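N-(5'-phosphoribosyl)anthranilate isomerase (Pyrococcus furiosus, PDB 4AAJ) catalyses the isomerisation of N-(5-phospho-beta-D-ribosyl)anthranilate to 1-(2-carboxyphenylamino)-1-deoxy-D-ribulose 5-phosphate, the third of five steps from chorismate to L-tryptophan. Local coordinates at residues A[186-191]-A[220-225]. Sequence-based numbering, arbitrary orientation.
Sequences NVEEVI and VRRAKN
With CG2 of V187 trans to its backbone N and CG1 of I191 trans to its carbonyl carbon (chi1 -71°), two branched side chains converge on the methyl of A223. The setting is the outer helical layer of a TIM barrel, where the helices after the seventh and eighth strands, 187-194 and 213-225, lie side by side and run the same way: their local axes approach to 8.9 Å at a crossing angle of -27°. The backbones come nearest at E188 and A223, whose CA atoms are 5.9 Å apart, consistent with the small side chain at this position. V187 CG2 meets A223 CB at 3.9 Å, and I191 CD1, at the end of an extended chain, reaches the same CB at 3.8 Å. On its inner side A223 also touches V23 of the first strand, and I191 rests on M21, so this apolar patch links both helices to the start of the barrel.

Towards solvent, E188 and R222 cross at about a right angle. The aliphatic CG of E188 packs on R222 CB at 3.9 Å, but the charged ends do not pair: E188 OE1 stays 5.2 Å from R222 NH1, and the carboxylate and guanidinium planes are 41° apart. The arginine instead extends away, forming a salt bridge with E218 through NH2 and a hydrogen bond with the carbonyl of A184 through NH1. E188 OE2 lies 3.2 Å from R222 O, but both are acceptors, so this is a near approach and not a bond, while OE2 also touches R222 CB at 3.5 Å.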
# COMPACT_ATOMS: atom_id res chain seq x y z
N ASN A 186 -7.20 -15.80 5.48
CA ASN A 186 -7.21 -14.93 6.66
C ASN A 186 -7.81 -13.54 6.44
O ASN A 186 -8.10 -12.84 7.40
CB ASN A 186 -5.80 -14.83 7.27
CG ASN A 186 -4.80 -14.13 6.35
OD1 ASN A 186 -5.17 -13.37 5.46
ND2 ASN A 186 -3.52 -14.38 6.58
N VAL A 187 -7.99 -13.16 5.17
CA VAL A 187 -8.45 -11.81 4.82
C VAL A 187 -9.80 -11.46 5.44
O VAL A 187 -9.98 -10.36 5.98
CB VAL A 187 -8.44 -11.55 3.29
CG1 VAL A 187 -9.40 -12.48 2.55
CG2 VAL A 187 -8.74 -10.09 2.97
N GLU A 188 -10.74 -12.40 5.38
CA GLU A 188 -12.09 -12.18 5.90
C GLU A 188 -12.10 -11.93 7.41
O GLU A 188 -12.84 -11.09 7.90
CB GLU A 188 -13.01 -13.35 5.52
CG GLU A 188 -13.12 -13.57 4.02
CD GLU A 188 -14.31 -14.42 3.62
OE1 GLU A 188 -14.56 -15.46 4.27
OE2 GLU A 188 -15.00 -14.05 2.64
N GLU A 189 -11.24 -12.66 8.12
CA GLU A 189 -11.10 -12.52 9.57
C GLU A 189 -10.41 -11.21 9.95
O GLU A 189 -10.85 -10.52 10.87
CB GLU A 189 -10.36 -13.72 10.16
CG GLU A 189 -10.48 -13.86 11.68
CD GLU A 189 -11.91 -14.01 12.17
OE1 GLU A 189 -12.73 -14.64 11.47
OE2 GLU A 189 -12.22 -13.48 13.26
N VAL A 190 -9.33 -10.89 9.24
CA VAL A 190 -8.61 -9.63 9.44
C VAL A 190 -9.58 -8.45 9.28
O VAL A 190 -9.59 -7.54 10.10
CB VAL A 190 -7.41 -9.50 8.48
CG1 VAL A 190 -6.88 -8.07 8.45
CG2 VAL A 190 -6.30 -10.46 8.89
N ILE A 191 -10.40 -8.50 8.23
CA ILE A 191 -11.37 -7.44 7.95
C ILE A 191 -12.42 -7.30 9.06
O ILE A 191 -12.82 -6.18 9.40
CB ILE A 191 -12.03 -7.62 6.57
CG1 ILE A 191 -11.00 -7.33 5.46
CG2 ILE A 191 -13.23 -6.71 6.41
CD1 ILE A 191 -11.45 -7.68 4.06
N VAL A 220 -9.82 -10.91 -3.79
CA VAL A 220 -10.63 -9.72 -3.97
C VAL A 220 -12.09 -10.02 -3.63
O VAL A 220 -12.72 -9.30 -2.86
CB VAL A 220 -10.49 -9.12 -5.39
CG1 VAL A 220 -11.41 -7.92 -5.58
CG2 VAL A 220 -9.05 -8.69 -5.65
N ARG A 221 -12.61 -11.12 -4.19
CA ARG A 221 -14.01 -11.52 -3.97
C ARG A 221 -14.32 -11.69 -2.49
O ARG A 221 -15.30 -11.11 -1.99
CB ARG A 221 -14.32 -12.82 -4.74
CG ARG A 221 -15.80 -13.16 -4.83
CD ARG A 221 -16.04 -14.52 -5.47
NE ARG A 221 -15.59 -15.63 -4.62
CZ ARG A 221 -14.61 -16.47 -4.93
NH1 ARG A 221 -13.97 -16.37 -6.09
NH2 ARG A 221 -14.27 -17.44 -4.09
N ARG A 222 -13.49 -12.46 -1.79
CA ARG A 222 -13.66 -12.71 -0.36
C ARG A 222 -13.58 -11.42 0.47
O ARG A 222 -14.38 -11.22 1.39
CB ARG A 222 -12.62 -13.71 0.15
CG ARG A 222 -12.83 -15.14 -0.33
CD ARG A 222 -11.92 -16.10 0.42
NE ARG A 222 -12.05 -17.47 -0.08
CZ ARG A 222 -11.64 -18.56 0.58
NH1 ARG A 222 -11.08 -18.45 1.77
NH2 ARG A 222 -11.81 -19.75 0.03
N ALA A 223 -12.61 -10.56 0.13
CA ALA A 223 -12.44 -9.29 0.82
C ALA A 223 -13.64 -8.38 0.61
O ALA A 223 -14.13 -7.77 1.56
CB ALA A 223 -11.16 -8.60 0.36
N LYS A 224 -14.12 -8.32 -0.63
CA LYS A 224 -15.29 -7.51 -0.98
C LYS A 224 -16.59 -7.98 -0.31
O LYS A 224 -17.52 -7.20 -0.15
CB LYS A 224 -15.49 -7.49 -2.50
CG LYS A 224 -14.36 -6.85 -3.29
CD LYS A 224 -14.40 -5.34 -3.22
CE LYS A 224 -13.48 -4.72 -4.26
NZ LYS A 224 -13.45 -3.25 -4.08
N ASN A 225 -16.62 -9.26 0.09
CA ASN A 225 -17.81 -9.88 0.68
C ASN A 225 -18.06 -9.60 2.17
O ASN A 225 -19.19 -9.69 2.64
CB ASN A 225 -17.79 -11.40 0.46
CG ASN A 225 -18.29 -11.79 -0.91
OD1 ASN A 225 -18.96 -11.01 -1.60
ND2 ASN A 225 -17.98 -13.02 -1.32